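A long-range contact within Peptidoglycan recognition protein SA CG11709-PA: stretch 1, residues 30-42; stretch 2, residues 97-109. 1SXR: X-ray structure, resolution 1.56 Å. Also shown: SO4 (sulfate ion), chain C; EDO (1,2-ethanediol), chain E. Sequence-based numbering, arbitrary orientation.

Stretch 1, residues 30-42: YQVRPIRYVVIHH
Stretch 2 (97-109) AHTYGYNAIGTGI

Four backbone hydrogen bonds, each 2.9 Å, alternate in direction: Thr-107 N to Tyr-37 O, Val-39 N to Thr-107 O, Ile-109 N to Val-39 O, and His-41 N to Ile-109 O. They arise because two parallel strands, 35-42 and the one that includes Thr-107 to Ile-109, run side by side with their axes 22° apart, in the register Val-38 with Thr-107, Val-39 with Gly-108 and Ile-40 with Ile-109 (CA to CA 4.8, 4.7 and 5.1 Å). Extended phi/psi values, such as -111/125 at Val-39 and -105/119 at Thr-107, permit this ladder.

Side chains add two polar anchors. His-41 (chi1 m) points toward stretch 2 and its NE2 lies 2.8 Å from Thr-99 OG1, a hydrogen bond; OG1 also bonds His-98 ND1 at 2.7 Å, so one hydroxyl, able both to donate and to accept, links two imidazoles. Gln-31 (m, t) suits the loop before the strand because its amide NE2 donates to two carbonyls, Asn-103 O and Gly-106 O, both at 2.9 Å, while a water joins its OE1 (2.7 Å) to Thr-107 OG1 (2.8 Å).

A type II turn, Thr-99 to Tyr-102, closed by Tyr-102 N to Thr-99 O (2.8 Å), precedes the second strand. Gly-101 at 92/-15 avoids the clash a CB would have with the preceding carbonyl.

Packing differs between faces. On one, Tyr-102 (m) directs its ring edge at the face of Tyr-37 (m), centroids 5.0 Å apart and planes at 82°; Val-39 CG2 (chi1 t) meets Tyr-102 CB at 3.8 Å. Gly-108 fits here, since a CB would strike His-98 CG. On the other, Ile-109 (m, t) brings CD1 to 3.7 Å from Val-38 CG1, and Ile-40 CD1 (m, m) reaches Ile-109 CB at 4.1 Å, branched aliphatics filling a buried layer.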

# COMPACT_ATOMS: atom_id res chain seq x y z
N TYR A 30 -6.23 15.42 -2.81
CA TYR A 30 -7.29 14.61 -2.22
C TYR A 30 -7.96 13.71 -3.24
O TYR A 30 -8.05 14.05 -4.43
CB TYR A 30 -8.30 15.51 -1.48
CG TYR A 30 -7.62 16.32 -0.40
CD1 TYR A 30 -7.57 15.87 0.91
CD2 TYR A 30 -6.96 17.50 -0.71
CE1 TYR A 30 -6.92 16.62 1.89
CE2 TYR A 30 -6.30 18.24 0.25
CZ TYR A 30 -6.28 17.80 1.54
OH TYR A 30 -5.62 18.56 2.49
N GLN A 31 -8.40 12.53 -2.78
CA GLN A 31 -9.17 11.60 -3.60
C GLN A 31 -10.67 11.78 -3.37
O GLN A 31 -11.10 12.35 -2.36
CB GLN A 31 -8.82 10.15 -3.24
CG GLN A 31 -7.37 9.80 -3.48
CD GLN A 31 -7.02 8.45 -2.98
OE1 GLN A 31 -7.37 8.10 -1.84
NE2 GLN A 31 -6.31 7.66 -3.82
N VAL A 32 -11.45 11.27 -4.31
CA VAL A 32 -12.90 11.22 -4.17
C VAL A 32 -13.26 9.90 -3.52
O VAL A 32 -12.91 8.83 -4.01
CB VAL A 32 -13.56 11.28 -5.55
CG1 VAL A 32 -15.09 11.06 -5.45
CG2 VAL A 32 -13.25 12.62 -6.20
N ARG A 33 -13.98 9.97 -2.42
CA ARG A 33 -14.36 8.74 -1.71
C ARG A 33 -15.79 8.39 -2.03
O ARG A 33 -16.58 9.27 -2.35
CB ARG A 33 -14.15 8.91 -0.21
CG ARG A 33 -12.68 9.11 0.10
CD ARG A 33 -12.32 9.16 1.56
NE ARG A 33 -12.44 10.50 2.10
CZ ARG A 33 -11.75 10.93 3.15
NH1 ARG A 33 -10.88 10.13 3.75
NH2 ARG A 33 -11.92 12.18 3.58
N PRO A 34 -16.14 7.11 -1.97
CA PRO A 34 -15.23 6.02 -1.59
C PRO A 34 -14.34 5.57 -2.76
O PRO A 34 -14.69 5.74 -3.94
CB PRO A 34 -16.20 4.90 -1.18
CG PRO A 34 -17.42 5.14 -2.00
CD PRO A 34 -17.50 6.63 -2.25
N ILE A 35 -13.17 5.05 -2.41
CA ILE A 35 -12.22 4.56 -3.39
C ILE A 35 -12.63 3.17 -3.82
O ILE A 35 -13.08 2.37 -2.98
CB ILE A 35 -10.82 4.55 -2.76
CG1 ILE A 35 -10.27 5.97 -2.72
CG2 ILE A 35 -9.87 3.61 -3.50
CD1 ILE A 35 -9.82 6.47 -4.07
N ARG A 36 -12.48 2.87 -5.11
CA ARG A 36 -13.04 1.66 -5.70
C ARG A 36 -12.01 0.63 -6.09
O ARG A 36 -12.36 -0.45 -6.58
CB ARG A 36 -13.91 2.03 -6.91
CG ARG A 36 -15.07 2.92 -6.50
CD ARG A 36 -16.10 3.16 -7.58
NE ARG A 36 -17.04 4.18 -7.10
CZ ARG A 36 -18.11 3.95 -6.34
NH1 ARG A 36 -18.42 2.71 -5.96
NH2 ARG A 36 -18.89 4.96 -5.98
N TYR A 37 -10.74 0.97 -5.88
CA TYR A 37 -9.62 0.10 -6.20
C TYR A 37 -8.59 0.05 -5.07
O TYR A 37 -8.25 1.07 -4.51
CB TYR A 37 -8.92 0.63 -7.46
CG TYR A 37 -9.73 0.41 -8.71
CD1 TYR A 37 -9.76 -0.84 -9.33
CD2 TYR A 37 -10.45 1.44 -9.29
CE1 TYR A 37 -10.48 -1.06 -10.48
CE2 TYR A 37 -11.17 1.24 -10.45
CZ TYR A 37 -11.19 -0.01 -11.03
OH TYR A 37 -11.89 -0.23 -12.20
N VAL A 38 -8.10 -1.16 -4.78
CA VAL A 38 -6.98 -1.36 -3.85
C VAL A 38 -5.88 -2.06 -4.64
O VAL A 38 -6.12 -3.08 -5.28
CB VAL A 38 -7.40 -2.23 -2.67
CG1 VAL A 38 -6.22 -2.56 -1.79
CG2 VAL A 38 -8.50 -1.54 -1.89
N VAL A 39 -4.67 -1.50 -4.61
CA VAL A 39 -3.54 -2.09 -5.34
C VAL A 39 -2.53 -2.64 -4.33
O VAL A 39 -2.05 -1.90 -3.46
CB VAL A 39 -2.81 -1.06 -6.21
CG1 VAL A 39 -1.80 -1.81 -7.12
CG2 VAL A 39 -3.83 -0.23 -7.02
N ILE A 40 -2.18 -3.92 -4.46
CA ILE A 40 -1.22 -4.54 -3.54
C ILE A 40 0.18 -4.55 -4.16
O ILE A 40 0.37 -4.89 -5.34
CB ILE A 40 -1.64 -6.01 -3.21
CG1 ILE A 40 -3.04 -6.08 -2.60
CG2 ILE A 40 -0.62 -6.63 -2.24
CD1 ILE A 40 -3.24 -5.17 -1.42
N HIS A 41 1.14 -4.16 -3.32
CA HIS A 41 2.55 -4.05 -3.69
C HIS A 41 3.41 -4.72 -2.63
O HIS A 41 2.95 -5.02 -1.54
CB HIS A 41 2.95 -2.57 -3.76
CG HIS A 41 2.59 -1.92 -5.05
ND1 HIS A 41 3.27 -2.17 -6.22
CD2 HIS A 41 1.61 -1.02 -5.37
CE1 HIS A 41 2.74 -1.46 -7.21
NE2 HIS A 41 1.73 -0.75 -6.71
N HIS A 42 4.67 -4.95 -2.97
CA HIS A 42 5.70 -5.17 -1.95
C HIS A 42 6.77 -4.13 -2.09
O HIS A 42 6.87 -3.51 -3.15
CB HIS A 42 6.24 -6.62 -1.96
CG HIS A 42 7.14 -7.02 -3.11
ND1 HIS A 42 7.34 -6.29 -4.26
CD2 HIS A 42 7.85 -8.17 -3.26
CE1 HIS A 42 8.14 -6.97 -5.08
NE2 HIS A 42 8.46 -8.10 -4.48
N ALA A 97 1.71 7.65 -5.09
CA ALA A 97 2.53 7.57 -6.31
C ALA A 97 2.99 6.12 -6.56
O ALA A 97 4.06 5.89 -7.15
CB ALA A 97 3.73 8.49 -6.18
N HIS A 98 2.18 5.16 -6.12
CA HIS A 98 2.55 3.74 -6.19
C HIS A 98 2.22 3.04 -7.51
O HIS A 98 2.90 2.06 -7.84
CB HIS A 98 1.86 2.97 -5.06
CG HIS A 98 0.41 3.29 -4.98
ND1 HIS A 98 -0.54 2.65 -5.76
CD2 HIS A 98 -0.25 4.28 -4.32
CE1 HIS A 98 -1.72 3.21 -5.55
NE2 HIS A 98 -1.57 4.19 -4.67
N THR A 99 1.20 3.49 -8.23
CA THR A 99 0.73 2.76 -9.41
C THR A 99 0.16 3.72 -10.42
O THR A 99 -0.98 4.17 -10.24
CB THR A 99 -0.41 1.83 -9.01
OG1 THR A 99 -0.02 1.05 -7.88
CG2 THR A 99 -0.68 0.79 -10.12
N TYR A 100 0.89 3.99 -11.50
CA TYR A 100 0.36 4.85 -12.54
C TYR A 100 -1.03 4.41 -12.99
O TYR A 100 -1.27 3.22 -13.29
CB TYR A 100 1.30 4.89 -13.76
CG TYR A 100 0.58 5.44 -14.99
CD1 TYR A 100 0.35 6.79 -15.10
CD2 TYR A 100 0.09 4.60 -16.00
CE1 TYR A 100 -0.34 7.32 -16.17
CE2 TYR A 100 -0.61 5.13 -17.10
CZ TYR A 100 -0.82 6.50 -17.17
OH TYR A 100 -1.51 7.06 -18.25
N GLY A 101 -1.96 5.37 -13.02
CA GLY A 101 -3.33 5.07 -13.46
C GLY A 101 -4.25 4.70 -12.32
O GLY A 101 -5.50 4.68 -12.47
N TYR A 102 -3.64 4.38 -11.18
CA TYR A 102 -4.39 3.95 -9.99
C TYR A 102 -4.03 4.73 -8.74
O TYR A 102 -4.33 4.30 -7.63
CB TYR A 102 -4.26 2.42 -9.76
CG TYR A 102 -5.10 1.63 -10.76
CD1 TYR A 102 -6.39 1.26 -10.45
CD2 TYR A 102 -4.60 1.32 -12.00
CE1 TYR A 102 -7.16 0.58 -11.39
CE2 TYR A 102 -5.35 0.62 -12.94
CZ TYR A 102 -6.64 0.26 -12.60
OH TYR A 102 -7.43 -0.43 -13.48
N ASN A 103 -3.38 5.89 -8.90
CA ASN A 103 -3.05 6.71 -7.75
C ASN A 103 -4.23 7.58 -7.31
O ASN A 103 -4.60 7.55 -6.14
CB ASN A 103 -1.85 7.59 -8.06
CG ASN A 103 -0.59 6.78 -8.27
OD1 ASN A 103 -0.29 5.88 -7.49
ND2 ASN A 103 0.17 7.11 -9.31
N ALA A 104 -4.85 8.31 -8.25
CA ALA A 104 -6.03 9.10 -7.91
C ALA A 104 -7.20 8.21 -7.48
O ALA A 104 -7.96 8.57 -6.60
CB ALA A 104 -6.45 9.98 -9.09
N ILE A 105 -7.35 7.06 -8.13
CA ILE A 105 -8.55 6.21 -7.91
C ILE A 105 -8.33 4.94 -7.06
O ILE A 105 -9.26 4.16 -6.85
CB ILE A 105 -9.22 5.82 -9.25
CG1 ILE A 105 -8.29 4.91 -10.05
CG2 ILE A 105 -9.67 7.08 -10.02
CD1 ILE A 105 -8.88 4.31 -11.35
N GLY A 106 -7.11 4.74 -6.56
CA GLY A 106 -6.84 3.54 -5.78
C GLY A 106 -6.15 3.84 -4.45
O GLY A 106 -5.56 4.91 -4.27
N THR A 107 -6.23 2.88 -3.54
CA THR A 107 -5.45 2.88 -2.32
C THR A 107 -4.35 1.86 -2.47
O THR A 107 -4.67 0.69 -2.69
CB THR A 107 -6.33 2.47 -1.12
OG1 THR A 107 -7.40 3.41 -1.00
CG2 THR A 107 -5.54 2.60 0.15
N GLY A 108 -3.09 2.28 -2.40
CA GLY A 108 -1.94 1.39 -2.58
C GLY A 108 -1.45 0.90 -1.23
O GLY A 108 -1.16 1.71 -0.32
N ILE A 109 -1.37 -0.43 -1.07
CA ILE A 109 -0.93 -1.02 0.19
C ILE A 109 0.29 -1.88 -0.10
O ILE A 109 0.21 -2.79 -0.93
CB ILE A 109 -2.04 -1.89 0.78
CG1 ILE A 109 -3.29 -1.05 1.06
CG2 ILE A 109 -1.58 -2.67 2.03
CD1 ILE A 109 -4.50 -1.90 1.47
S SO4 C . -2.87 8.72 -11.65
O1 SO4 C . -3.65 7.59 -11.16
O2 SO4 C . -1.47 8.37 -11.66
O3 SO4 C . -3.00 9.82 -10.74
O4 SO4 C . -3.27 9.02 -13.00
C1 EDO E . -15.22 13.25 0.71
O1 EDO E . -15.85 12.16 1.40
C2 EDO E . -14.36 12.72 -0.43
O2 EDO E . -15.15 12.56 -1.61
O HOH W 1 -7.59 6.07 -0.02
O HOH W 2 -10.32 9.80 -6.61
O HOH W 3 -11.89 4.94 -7.05
O HOH W 4 -9.87 -1.58 -14.03